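Local coordinates for L-lysine 6-oxidase (Marinomonas mediterranea, PDB 3WEU), which oxidises the epsilon-amino group of L-lysine with a cysteine tryptophylquinone cofactor, releasing ammonium and the hydrogen peroxide that makes it antibacterial, at residues Q359-L364 with V398-L403; G382-S387 with S527-S532; N344-L349 with L376-S381; N522-S527 with V570-A575. All blocks are in the same frame, centred on the assembly; numbering follows the deposited sequence.

Contact 1: residues Q359-L364 with V398-L403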
loop_
_atom_site.group_PDB
_atom_site.type_symbol
_atom_site.label_atom_id
_atom_site.label_comp_id
_atom_site.label_asym_id
_atom_site.label_seq_id
_atom_site.Cartn_x
_atom_site.Cartn_y
_atom_site.Cartn_z
ATOM N N GLN A 359 -8.008 -23.490 -32.827
ATOM C CA GLN A 359 -7.065 -24.582 -32.865
ATOM C C GLN A 359 -7.439 -25.494 -31.723
ATOM O O GLN A 359 -8.158 -25.077 -30.815
ATOM C CB GLN A 359 -5.636 -24.037 -32.713
ATOM C CG GLN A 359 -5.123 -23.325 -34.015
ATOM C CD GLN A 359 -3.649 -23.531 -34.181
ATOM O OE1 GLN A 359 -3.184 -24.631 -34.501
ATOM N NE2 GLN A 359 -2.899 -22.512 -33.836
ATOM N N PRO A 360 -6.937 -26.721 -31.757
ATOM C CA PRO A 360 -7.407 -27.703 -30.781
ATOM C C PRO A 360 -7.149 -27.354 -29.284
ATOM O O PRO A 360 -7.926 -27.832 -28.437
ATOM C CB PRO A 360 -6.660 -28.996 -31.157
ATOM C CG PRO A 360 -6.048 -28.723 -32.520
ATOM C CD PRO A 360 -6.030 -27.285 -32.768
ATOM N N GLN A 361 -6.074 -26.642 -28.960
ATOM C CA GLN A 361 -5.792 -26.334 -27.537
ATOM C C GLN A 361 -6.653 -25.217 -26.982
ATOM O O GLN A 361 -6.576 -24.942 -25.797
ATOM C CB GLN A 361 -4.303 -26.112 -27.328
ATOM C CG GLN A 361 -3.542 -27.418 -27.578
ATOM C CD GLN A 361 -2.070 -27.321 -27.324
ATOM O OE1 GLN A 361 -1.224 -27.371 -28.261
ATOM N NE2 GLN A 361 -1.735 -27.277 -26.066
ATOM N N GLN A 362 -7.514 -24.609 -27.822
ATOM C CA GLN A 362 -8.536 -23.677 -27.375
ATOM C C GLN A 362 -9.868 -24.330 -27.125
ATOM O O GLN A 362 -10.812 -23.650 -26.737
ATOM C CB GLN A 362 -8.633 -22.458 -28.339
ATOM C CG GLN A 362 -7.587 -21.413 -28.093
ATOM C CD GLN A 362 -6.160 -21.974 -28.221
ATOM O OE1 GLN A 362 -5.491 -22.274 -27.241
ATOM N NE2 GLN A 362 -5.709 -22.133 -29.438
ATOM N N VAL A 363 -9.963 -25.649 -27.369
ATOM C CA VAL A 363 -11.154 -26.407 -27.155
ATOM C C VAL A 363 -11.088 -27.118 -25.802
ATOM O O VAL A 363 -10.186 -27.897 -25.520
ATOM C CB VAL A 363 -11.347 -27.455 -28.260
ATOM C CG1 VAL A 363 -12.670 -28.168 -28.119
ATOM C CG2 VAL A 363 -11.347 -26.775 -29.651
ATOM N N LEU A 364 -12.087 -26.865 -24.983
ATOM C CA LEU A 364 -12.126 -27.496 -23.665
ATOM C C LEU A 364 -12.701 -28.890 -23.751
ATOM O O LEU A 364 -12.074 -29.818 -23.303
ATOM C CB LEU A 364 -13.009 -26.684 -22.746
ATOM C CG LEU A 364 -13.336 -27.332 -21.413
ATOM C CD1 LEU A 364 -12.048 -27.447 -20.639
ATOM C CD2 LEU A 364 -14.380 -26.529 -20.632
ATOM N N VAL A 398 0.055 -14.846 -28.804
ATOM C CA VAL A 398 -0.202 -16.292 -28.920
ATOM C C VAL A 398 -0.937 -16.770 -27.673
ATOM O O VAL A 398 -0.491 -16.488 -26.523
ATOM C CB VAL A 398 1.095 -17.051 -29.078
ATOM C CG1 VAL A 398 0.913 -18.576 -29.099
ATOM C CG2 VAL A 398 1.773 -16.633 -30.404
ATOM N N VAL A 399 -2.008 -17.509 -27.932
ATOM C CA VAL A 399 -2.873 -18.103 -26.887
ATOM C C VAL A 399 -2.701 -19.620 -26.951
ATOM O O VAL A 399 -2.593 -20.219 -28.007
ATOM C CB VAL A 399 -4.328 -17.739 -27.176
ATOM C CG1 VAL A 399 -5.341 -18.498 -26.337
ATOM C CG2 VAL A 399 -4.495 -16.248 -27.010
ATOM N N GLU A 400 -2.675 -20.266 -25.783
ATOM C CA GLU A 400 -2.722 -21.727 -25.749
ATOM C C GLU A 400 -3.406 -22.120 -24.442
ATOM O O GLU A 400 -2.800 -22.168 -23.401
ATOM C CB GLU A 400 -1.332 -22.333 -25.875
ATOM C CG GLU A 400 -1.410 -23.813 -26.036
ATOM C CD GLU A 400 -0.140 -24.503 -25.623
ATOM O OE1 GLU A 400 0.721 -24.702 -26.548
ATOM O OE2 GLU A 400 0.031 -24.849 -24.396
ATOM N N LYS A 401 -4.688 -22.306 -24.513
ATOM C CA LYS A 401 -5.531 -22.291 -23.294
ATOM C C LYS A 401 -5.406 -23.578 -22.490
ATOM O O LYS A 401 -5.321 -23.538 -21.217
ATOM C CB LYS A 401 -6.955 -22.119 -23.674
ATOM C CG LYS A 401 -7.312 -20.744 -24.184
ATOM C CD LYS A 401 -8.817 -20.635 -24.406
ATOM C CE LYS A 401 -9.165 -19.169 -24.722
ATOM N NZ LYS A 401 -10.646 -19.022 -24.744
ATOM N N PHE A 402 -5.439 -24.717 -23.206
ATOM C CA PHE A 402 -5.500 -26.064 -22.580
ATOM C C PHE A 402 -4.423 -26.999 -23.045
ATOM O O PHE A 402 -3.838 -26.838 -24.135
ATOM C CB PHE A 402 -6.892 -26.712 -22.813
ATOM C CG PHE A 402 -8.042 -25.820 -22.362
ATOM C CD1 PHE A 402 -8.285 -25.632 -20.993
ATOM C CD2 PHE A 402 -8.876 -25.214 -23.273
ATOM C CE1 PHE A 402 -9.288 -24.836 -20.546
ATOM C CE2 PHE A 402 -9.894 -24.408 -22.830
ATOM C CZ PHE A 402 -10.117 -24.216 -21.475
ATOM N N LEU A 403 -4.117 -27.940 -22.167
ATOM C CA LEU A 403 -2.935 -28.755 -22.334
ATOM C C LEU A 403 -3.049 -29.799 -23.409
ATOM O O LEU A 403 -4.107 -30.336 -23.642
ATOM C CB LEU A 403 -2.545 -29.419 -20.988
ATOM C CG LEU A 403 -1.184 -30.066 -20.830
ATOM C CD1 LEU A 403 -0.060 -29.056 -21.054
ATOM C CD2 LEU A 403 -1.077 -30.719 -19.471
HETATM O O HOH W 1 -11.820 -21.092 -26.455
#
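Gln361 holds Phe402 with its backbone O and its side-chain NE2. The backbone O of Gln361 accepts the N-H of Phe402 at 2.8 Å. The side chain runs out extended beyond CG, and NE2 of Gln361 donates to the O of Phe402 at 2.9 Å. That second bond is nearly straight (169°) and lies in the plane of the amide, which fixes the rotation of the amide. The amide also passes beside the carboxylate of Glu400, with the two planes 31° apart. Glu400 uses OE2 for the backbone N of Ser383.

Gln361 and Gln362 belong to a short 3-10 turn, residues 360-362, in a long loop. The turn packs beside strand 400-402, whose backbone also bonds to Asn384 and Gly382.

In Gln362 the chain bends at chi2 (58°), which swings CD back from an extended course. OE1 then takes the N-H of Lys401 at 2.8 Å, while NE2 is held by Asp350. The side chains of Gln362 and Lys401 cross at about a right angle. A water donates to the O of Gln362 and accepts from Lys401 NZ, which also bonds to the O atoms of Glu525 and Asn522.

Val363 brings its O to 3.7 Å from CD2 of Phe402. Leu364 lays CD1 over one face of the Phe402 ring, 4.0 Å from its centroid and offset toward the rim. CB of Lys401 lies on the opposite face.

Contact 2: residues G382-S387 with S527-S532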
loop_
_atom_site.group_PDB
_atom_site.type_symbol
_atom_site.label_atom_id
_atom_site.label_comp_id
_atom_site.label_asym_id
_atom_site.label_seq_id
_atom_site.Cartn_x
_atom_site.Cartn_y
_atom_site.Cartn_z
ATOM N N GLY A 382 -3.016 -24.908 -20.551
ATOM C CA GLY A 382 -1.938 -24.849 -21.476
ATOM C C GLY A 382 -0.967 -23.720 -21.166
ATOM O O GLY A 382 -1.001 -23.172 -20.067
ATOM N N SER A 383 -0.061 -23.450 -22.104
ATOM C CA SER A 383 1.033 -22.537 -21.877
ATOM C C SER A 383 0.633 -21.050 -22.020
ATOM O O SER A 383 1.455 -20.204 -21.801
ATOM C CB SER A 383 2.273 -22.935 -22.672
ATOM O OG SER A 383 2.881 -24.145 -22.193
ATOM N N ASN A 384 -0.593 -20.749 -22.451
ATOM C CA ASN A 384 -1.150 -19.432 -22.228
ATOM C C ASN A 384 -2.633 -19.331 -22.116
ATOM O O ASN A 384 -3.351 -19.072 -23.107
ATOM C CB ASN A 384 -0.646 -18.375 -23.232
ATOM C CG ASN A 384 -1.226 -17.037 -22.923
ATOM O OD1 ASN A 384 -1.526 -16.762 -21.772
ATOM N ND2 ASN A 384 -1.314 -16.166 -23.911
ATOM N N SER A 385 -3.104 -19.486 -20.885
ATOM C CA SER A 385 -4.473 -19.288 -20.505
ATOM C C SER A 385 -4.673 -17.926 -19.797
ATOM O O SER A 385 -5.709 -17.714 -19.199
ATOM C CB SER A 385 -4.883 -20.390 -19.523
ATOM O OG SER A 385 -3.904 -20.489 -18.453
ATOM N N VAL A 386 -3.655 -17.091 -19.812
ATOM C CA VAL A 386 -3.546 -15.888 -18.997
ATOM C C VAL A 386 -3.811 -14.608 -19.782
ATOM O O VAL A 386 -4.583 -13.724 -19.332
ATOM C CB VAL A 386 -2.125 -15.834 -18.385
ATOM C CG1 VAL A 386 -1.958 -14.590 -17.540
ATOM C CG2 VAL A 386 -1.954 -17.050 -17.437
ATOM N N SER A 387 -3.215 -14.485 -20.953
ATOM C CA SER A 387 -3.380 -13.209 -21.746
ATOM C C SER A 387 -4.087 -13.437 -23.087
ATOM O O SER A 387 -3.930 -14.462 -23.715
ATOM C CB SER A 387 -1.999 -12.547 -21.938
ATOM O OG SER A 387 -1.106 -13.448 -22.601
ATOM N N SER A 527 -9.778 -16.540 -29.042
ATOM C CA SER A 527 -8.770 -15.471 -28.960
ATOM C C SER A 527 -8.747 -14.689 -27.619
ATOM O O SER A 527 -7.893 -13.850 -27.384
ATOM C CB SER A 527 -9.003 -14.495 -30.173
ATOM O OG SER A 527 -10.207 -13.782 -29.903
ATOM N N VAL A 528 -9.623 -15.043 -26.696
ATOM C CA VAL A 528 -9.818 -14.327 -25.450
ATOM C C VAL A 528 -9.496 -15.193 -24.228
ATOM O O VAL A 528 -10.071 -16.285 -24.063
ATOM C CB VAL A 528 -11.251 -13.908 -25.320
ATOM C CG1 VAL A 528 -11.435 -13.194 -23.978
ATOM C CG2 VAL A 528 -11.612 -12.923 -26.481
ATOM N N ASN A 529 -8.560 -14.726 -23.417
ATOM C CA ASN A 529 -8.426 -15.282 -22.044
ATOM C C ASN A 529 -9.103 -14.385 -20.996
ATOM O O ASN A 529 -9.753 -14.886 -20.111
ATOM C CB ASN A 529 -6.969 -15.557 -21.692
ATOM C CG ASN A 529 -6.496 -16.893 -22.212
ATOM O OD1 ASN A 529 -7.181 -17.871 -22.056
ATOM N ND2 ASN A 529 -5.324 -16.947 -22.808
ATOM N N LYS A 530 -8.917 -13.075 -21.101
ATOM C CA LYS A 530 -9.437 -12.109 -20.115
ATOM C C LYS A 530 -10.119 -10.960 -20.880
ATOM O O LYS A 530 -9.767 -10.661 -22.023
ATOM C CB LYS A 530 -8.315 -11.591 -19.164
ATOM C CG LYS A 530 -7.805 -12.740 -18.356
ATOM C CD LYS A 530 -7.292 -12.487 -17.022
ATOM C CE LYS A 530 -6.527 -13.698 -16.576
ATOM N NZ LYS A 530 -5.669 -13.076 -15.592
ATOM N N ALA A 531 -11.075 -10.344 -20.226
ATOM C CA ALA A 531 -11.793 -9.206 -20.801
ATOM C C ALA A 531 -12.051 -8.256 -19.677
ATOM O O ALA A 531 -11.901 -8.644 -18.464
ATOM C CB ALA A 531 -13.089 -9.704 -21.314
ATOM N N SER A 532 -12.506 -7.039 -20.008
ATOM C CA SER A 532 -12.958 -6.160 -18.907
ATOM C C SER A 532 -14.373 -6.549 -18.601
ATOM O O SER A 532 -15.110 -7.051 -19.453
ATOM C CB SER A 532 -12.850 -4.695 -19.307
ATOM O OG SER A 532 -13.752 -4.496 -20.358
#
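Asn529 reaches the turn around Asn384 with CG anti to its own carbonyl carbon (chi1 -83°). Asn384 has CG anti to the backbone N instead (chi1 -178°), which sets CG beside the carbonyl carbon. The two amides cross obliquely.

ND2 of Asn529 holds both ends of that turn. It donates to the O of Asn384 at 2.9 Å and to the O of Ser387 at 3.0 Å. In both bonds ND2 stands well above the plane of the carbonyl. The bond to Ser387 is the straighter one, at 162°, and lies close to the plane of the Asn529 amide. One NH2 group therefore ties together two carbonyls three residues apart.

Asn384 braces the same turn from within. Its OD1 accepts the N-H of Val386 at 2.9 Å, an Asx turn, and that of Ser387 at 3.0 Å, on a lone pair. Its ND2 donates to OG of Ser387, which is also bonded to Glu101, and to the O of Val398. Lys530 brings CE to 3.4 Å from the O of Val386. This carbonyl is buried without a hydrogen-bonding partner.

At the start of the turn, Ser383 and Asn384 both face Glu400 in a classic beta bulge, next to strand 400-402. Ser385 and Val386 rest on strand 518-522, and Ser385 also touches Trp580. Past Asn529 the chain enters strand 530-543, which pairs with strand 557-571.

Contact 3: residues N344-L349 with L376-S381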
loop_
_atom_site.group_PDB
_atom_site.type_symbol
_atom_site.label_atom_id
_atom_site.label_comp_id
_atom_site.label_asym_id
_atom_site.label_seq_id
_atom_site.Cartn_x
_atom_site.Cartn_y
_atom_site.Cartn_z
ATOM N N ASN A 344 -8.815 -40.243 -29.163
ATOM C CA ASN A 344 -9.492 -39.087 -29.764
ATOM C C ASN A 344 -9.977 -38.105 -28.712
ATOM O O ASN A 344 -10.371 -37.005 -29.052
ATOM C CB ASN A 344 -10.615 -39.517 -30.665
ATOM C CG ASN A 344 -10.122 -40.027 -32.003
ATOM O OD1 ASN A 344 -9.151 -39.512 -32.550
ATOM N ND2 ASN A 344 -10.947 -40.845 -32.627
ATOM N N TYR A 345 -9.897 -38.478 -27.420
ATOM C CA TYR A 345 -10.147 -37.513 -26.361
ATOM C C TYR A 345 -8.951 -36.679 -25.974
ATOM O O TYR A 345 -9.089 -35.725 -25.142
ATOM C CB TYR A 345 -10.687 -38.246 -25.137
ATOM C CG TYR A 345 -12.166 -38.614 -25.169
ATOM C CD1 TYR A 345 -13.159 -37.674 -25.569
ATOM C CD2 TYR A 345 -12.600 -39.867 -24.764
ATOM C CE1 TYR A 345 -14.542 -38.010 -25.520
ATOM C CE2 TYR A 345 -13.968 -40.205 -24.733
ATOM C CZ TYR A 345 -14.908 -39.267 -25.065
ATOM O OH TYR A 345 -16.184 -39.570 -25.002
ATOM N N PHE A 346 -7.775 -36.988 -26.540
ATOM C CA PHE A 346 -6.574 -36.153 -26.332
ATOM C C PHE A 346 -6.576 -35.009 -27.299
ATOM O O PHE A 346 -6.924 -35.168 -28.459
ATOM C CB PHE A 346 -5.300 -36.981 -26.392
ATOM C CG PHE A 346 -5.094 -37.813 -25.137
ATOM C CD1 PHE A 346 -5.913 -38.877 -24.833
ATOM C CD2 PHE A 346 -4.078 -37.494 -24.292
ATOM C CE1 PHE A 346 -5.749 -39.603 -23.660
ATOM C CE2 PHE A 346 -3.873 -38.179 -23.108
ATOM C CZ PHE A 346 -4.715 -39.233 -22.774
ATOM N N ARG A 347 -6.240 -33.811 -26.784
ATOM C CA ARG A 347 -6.064 -32.648 -27.661
ATOM C C ARG A 347 -4.866 -32.827 -28.573
ATOM O O ARG A 347 -3.741 -33.194 -28.141
ATOM C CB ARG A 347 -5.923 -31.341 -26.894
ATOM C CG ARG A 347 -7.072 -31.022 -25.948
ATOM C CD ARG A 347 -6.995 -29.557 -25.458
ATOM N NE ARG A 347 -8.080 -29.427 -24.499
ATOM C CZ ARG A 347 -8.048 -29.891 -23.236
ATOM N NH1 ARG A 347 -6.988 -30.405 -22.695
ATOM N NH2 ARG A 347 -9.112 -29.788 -22.488
ATOM N N GLN A 348 -5.125 -32.612 -29.871
ATOM C CA GLN A 348 -4.040 -32.474 -30.828
ATOM C C GLN A 348 -3.280 -31.201 -30.481
ATOM O O GLN A 348 -3.813 -30.307 -29.781
ATOM C CB GLN A 348 -4.642 -32.448 -32.240
ATOM C CG GLN A 348 -5.306 -33.764 -32.633
ATOM C CD GLN A 348 -4.294 -34.881 -32.909
ATOM O OE1 GLN A 348 -3.314 -34.669 -33.582
ATOM N NE2 GLN A 348 -4.477 -36.022 -32.300
ATOM N N LEU A 349 -2.034 -31.097 -30.962
ATOM C CA LEU A 349 -1.221 -29.905 -30.743
ATOM C C LEU A 349 -1.581 -28.751 -31.646
ATOM O O LEU A 349 -1.823 -28.993 -32.818
ATOM C CB LEU A 349 0.286 -30.149 -30.900
ATOM C CG LEU A 349 0.951 -30.869 -29.711
ATOM C CD1 LEU A 349 0.467 -32.308 -29.634
ATOM C CD2 LEU A 349 2.471 -30.844 -29.858
ATOM N N LEU A 376 -11.312 -32.578 -22.567
ATOM C CA LEU A 376 -10.278 -33.209 -23.316
ATOM C C LEU A 376 -8.954 -33.290 -22.570
ATOM O O LEU A 376 -8.792 -32.631 -21.542
ATOM C CB LEU A 376 -10.147 -32.527 -24.665
ATOM C CG LEU A 376 -11.399 -32.501 -25.542
ATOM C CD1 LEU A 376 -11.122 -31.692 -26.798
ATOM C CD2 LEU A 376 -11.827 -33.901 -25.958
ATOM N N MET A 377 -8.067 -34.188 -23.045
ATOM C CA MET A 377 -6.968 -34.680 -22.263
ATOM C C MET A 377 -5.615 -34.192 -22.763
ATOM O O MET A 377 -5.407 -34.043 -23.977
ATOM C CB MET A 377 -6.960 -36.216 -22.283
ATOM C CG MET A 377 -8.100 -36.767 -21.418
ATOM S SD MET A 377 -7.725 -36.606 -19.666
ATOM C CE MET A 377 -6.395 -37.756 -19.516
ATOM N N PRO A 378 -4.663 -34.027 -21.842
ATOM C CA PRO A 378 -4.846 -34.070 -20.400
ATOM C C PRO A 378 -5.622 -32.783 -20.004
ATOM O O PRO A 378 -5.480 -31.742 -20.671
ATOM C CB PRO A 378 -3.421 -34.059 -19.863
ATOM C CG PRO A 378 -2.576 -33.641 -20.981
ATOM C CD PRO A 378 -3.304 -33.729 -22.243
ATOM N N MET A 379 -6.427 -32.877 -18.966
ATOM C CA MET A 379 -7.201 -31.715 -18.507
ATOM C C MET A 379 -6.407 -30.847 -17.515
ATOM O O MET A 379 -6.260 -31.194 -16.315
ATOM C CB MET A 379 -8.506 -32.147 -17.922
ATOM C CG MET A 379 -9.423 -30.968 -17.539
ATOM S SD MET A 379 -9.734 -29.811 -18.906
ATOM C CE MET A 379 -9.170 -28.305 -18.055
ATOM N N ASN A 380 -5.945 -29.699 -18.022
ATOM C CA ASN A 380 -4.976 -28.826 -17.362
ATOM C C ASN A 380 -4.857 -27.595 -18.252
ATOM O O ASN A 380 -5.235 -27.599 -19.464
ATOM C CB ASN A 380 -3.629 -29.512 -17.251
ATOM C CG ASN A 380 -2.705 -28.929 -16.182
ATOM O OD1 ASN A 380 -2.723 -29.370 -15.023
ATOM N ND2 ASN A 380 -1.792 -27.991 -16.605
ATOM N N SER A 381 -4.394 -26.506 -17.648
ATOM C CA SER A 381 -4.027 -25.330 -18.435
ATOM C C SER A 381 -2.947 -25.636 -19.436
ATOM O O SER A 381 -2.079 -26.521 -19.212
ATOM C CB SER A 381 -3.510 -24.254 -17.538
ATOM O OG SER A 381 -3.282 -23.092 -18.279
HETATM O O HOH W 2 -2.965 -34.193 -25.754
#
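Arg347 threads its side chain past Leu376 toward Pro378 and Met379. CB of Arg347 lies 4.0 Å from the O of Met377. CG of Arg347, anti to the carbonyl carbon (chi1 -56°), meets CB of Leu376 at 3.7 Å. The chain stays extended as far as NE, which also lies beside that CB and donates to the O of Val363. The guanidinium has the carbonyl carbon of Leu376 over one face. NH1 makes a weak bond to the O of Pro378, at the edge, and an ordinary hydrogen bond to the O of Leu403. NH2 donates to the O of Leu364 and weakly to SD of Met379, 3.6 Å away.

The backbones form a single bridge at Phe346 and Met377. Met377 N donates to the O of Tyr345 at 2.8 Å, and Arg347 N to the O of Met377 at 2.9 Å. CB of Met377 stands over the centre of the Phe346 ring, 3.5 Å from its centroid. Its sulfur adds an oblique Met-aromatic contact.

A buried cation thus meets several carbonyl oxygens. Those of Val363, Leu364 and Leu403 would help offset its charge, and tie loop 363-364 and the end of strand 400-402 to it.

Contact 4: residues N522-S527 with V570-A575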
loop_
_atom_site.group_PDB
_atom_site.type_symbol
_atom_site.label_atom_id
_atom_site.label_comp_id
_atom_site.label_asym_id
_atom_site.label_seq_id
_atom_site.Cartn_x
_atom_site.Cartn_y
_atom_site.Cartn_z
ATOM N N ASN A 522 -11.435 -19.219 -19.949
ATOM C CA ASN A 522 -12.576 -19.051 -20.828
ATOM C C ASN A 522 -12.557 -20.185 -21.860
ATOM O O ASN A 522 -11.472 -20.501 -22.405
ATOM C CB ASN A 522 -12.468 -17.717 -21.610
ATOM C CG ASN A 522 -13.467 -17.665 -22.725
ATOM O OD1 ASN A 522 -13.167 -18.005 -23.850
ATOM N ND2 ASN A 522 -14.695 -17.417 -22.375
ATOM N N PHE A 523 -13.718 -20.695 -22.238
ATOM C CA PHE A 523 -13.706 -21.686 -23.291
ATOM C C PHE A 523 -14.682 -21.404 -24.459
ATOM O O PHE A 523 -15.071 -22.310 -25.183
ATOM C CB PHE A 523 -13.920 -23.065 -22.733
ATOM C CG PHE A 523 -15.181 -23.245 -21.946
ATOM C CD1 PHE A 523 -16.291 -23.797 -22.532
ATOM C CD2 PHE A 523 -15.216 -23.006 -20.580
ATOM C CE1 PHE A 523 -17.462 -24.056 -21.818
ATOM C CE2 PHE A 523 -16.391 -23.240 -19.853
ATOM C CZ PHE A 523 -17.519 -23.749 -20.474
ATOM N N SER A 524 -15.064 -20.164 -24.637
ATOM C CA SER A 524 -16.095 -19.811 -25.653
ATOM C C SER A 524 -15.509 -19.027 -26.797
ATOM O O SER A 524 -16.045 -19.026 -27.899
ATOM C CB SER A 524 -17.219 -18.984 -25.035
ATOM O OG SER A 524 -16.724 -17.794 -24.463
ATOM N N GLU A 525 -14.421 -18.314 -26.563
ATOM C CA GLU A 525 -13.841 -17.423 -27.587
ATOM C C GLU A 525 -12.354 -17.715 -27.655
ATOM O O GLU A 525 -11.577 -17.330 -26.748
ATOM C CB GLU A 525 -14.033 -15.950 -27.214
ATOM C CG GLU A 525 -15.487 -15.476 -27.395
ATOM C CD GLU A 525 -15.823 -15.318 -28.886
ATOM O OE1 GLU A 525 -14.952 -15.492 -29.769
ATOM O OE2 GLU A 525 -16.993 -15.136 -29.133
ATOM N N PRO A 526 -11.928 -18.374 -28.742
ATOM C CA PRO A 526 -10.552 -18.851 -28.811
ATOM C C PRO A 526 -9.487 -17.790 -28.641
ATOM O O PRO A 526 -8.380 -18.082 -28.146
ATOM C CB PRO A 526 -10.478 -19.410 -30.222
ATOM C CG PRO A 526 -11.875 -19.994 -30.451
ATOM C CD PRO A 526 -12.807 -19.015 -29.763
ATOM N N SER A 527 -9.778 -16.540 -29.042
ATOM C CA SER A 527 -8.770 -15.471 -28.960
ATOM C C SER A 527 -8.747 -14.689 -27.619
ATOM O O SER A 527 -7.893 -13.850 -27.384
ATOM C CB SER A 527 -9.003 -14.495 -30.173
ATOM O OG SER A 527 -10.207 -13.782 -29.903
ATOM N N VAL A 570 -10.515 -9.799 -16.284
ATOM C CA VAL A 570 -10.987 -10.989 -15.625
ATOM C C VAL A 570 -11.288 -12.061 -16.643
ATOM O O VAL A 570 -11.555 -11.747 -17.755
ATOM C CB VAL A 570 -12.258 -10.720 -14.812
ATOM C CG1 VAL A 570 -11.901 -9.685 -13.717
ATOM C CG2 VAL A 570 -13.419 -10.281 -15.684
ATOM N N PRO A 571 -11.202 -13.315 -16.234
ATOM C CA PRO A 571 -11.550 -14.378 -17.144
ATOM C C PRO A 571 -12.924 -14.181 -17.735
ATOM O O PRO A 571 -13.850 -13.905 -17.038
ATOM C CB PRO A 571 -11.511 -15.634 -16.228
ATOM C CG PRO A 571 -10.510 -15.281 -15.137
ATOM C CD PRO A 571 -10.786 -13.816 -14.900
ATOM N N LEU A 572 -13.044 -14.283 -19.033
ATOM C CA LEU A 572 -14.332 -14.169 -19.695
ATOM C C LEU A 572 -15.182 -15.385 -19.413
ATOM O O LEU A 572 -14.758 -16.488 -19.722
ATOM C CB LEU A 572 -14.176 -14.022 -21.202
ATOM C CG LEU A 572 -15.468 -13.820 -21.986
ATOM C CD1 LEU A 572 -16.073 -12.414 -21.647
ATOM C CD2 LEU A 572 -15.212 -14.010 -23.448
ATOM N N PRO A 573 -16.372 -15.217 -18.855
ATOM C CA PRO A 573 -17.266 -16.379 -18.740
ATOM C C PRO A 573 -17.762 -16.799 -20.117
ATOM O O PRO A 573 -17.870 -15.934 -20.968
ATOM C CB PRO A 573 -18.429 -15.847 -17.975
ATOM C CG PRO A 573 -17.982 -14.571 -17.368
ATOM C CD PRO A 573 -16.982 -14.002 -18.269
ATOM N N PRO A 574 -18.078 -18.070 -20.346
ATOM C CA PRO A 574 -18.009 -19.128 -19.354
ATOM C C PRO A 574 -16.596 -19.685 -19.249
ATOM O O PRO A 574 -15.826 -19.693 -20.243
ATOM C CB PRO A 574 -18.994 -20.184 -19.895
ATOM C CG PRO A 574 -18.807 -20.034 -21.383
ATOM C CD PRO A 574 -18.732 -18.520 -21.582
ATOM N N ALA A 575 -16.218 -20.094 -18.032
ATOM C CA ALA A 575 -14.854 -20.490 -17.817
ATOM C C ALA A 575 -14.767 -21.782 -17.052
ATOM O O ALA A 575 -15.751 -22.188 -16.398
ATOM C CB ALA A 575 -14.093 -19.435 -17.086
#
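The Phe523 ring carries Pro574 on one face, with CG of the proline 4.3 Å from the ring centroid and offset toward the rim. The carbonyl carbon of Ala575 lies at the edge, in the ring plane, 3.6 Å from CE2 of Phe523. Phe523 and Pro574 cross at about a right angle. Pro574 follows a cis peptide bond. Its CD end comes to 3.6 Å from OG of Ser524.

The second flat group is the Asn522 amide. ND2 of Asn522 donates to the O of Leu572 at 2.8 Å from well above that carbonyl plane, and to OG of Ser524 almost straight (173°). Both partners lie close to the plane of the amide. OD1 accepts the N-H groups of Ser524 and Glu525. The Ser524 bond makes an Asx turn, and the Glu525 bond completes an Asx motif. The amide is thus fixed by four bonds, three of them within its own turn.

This turn ends strand 518-522 and leads toward strand 530-543. Asn522 and Ala575 form an antiparallel non-hydrogen-bonded pair, where strand 575-579 begins. Next to it, Phe523 N donates to the O of Pro574 at 3.1 Å.

Leu572 leans its CD2 against the Asn522 amide, 3.6 Å from ND2, and also touches Ala531. Phe523 also touches Leu364.

In the fold
The four contacts form one cluster on the same side of the chain's centre. Contact 1 is the hub. Its centre lies about 10, 9 and 11 Å from those of contacts 2, 3 and 4, and it touches all three. Strand 400-402 joins it to contacts 2 and 3, and Lys401 to contacts 2 and 4. Contacts 2 and 4 share Ser527 and lie at the start of strand 530-543 and the end of strand 557-571, the long two-stranded sheet. Contacts 3 and 4 do not touch. Along the chain, contact 3 opens first and contact 4 closes last. The cluster joins the loops around 344-403 to the base of that sheet, close to Trp580, neighbour of the cofactor residue Trp581.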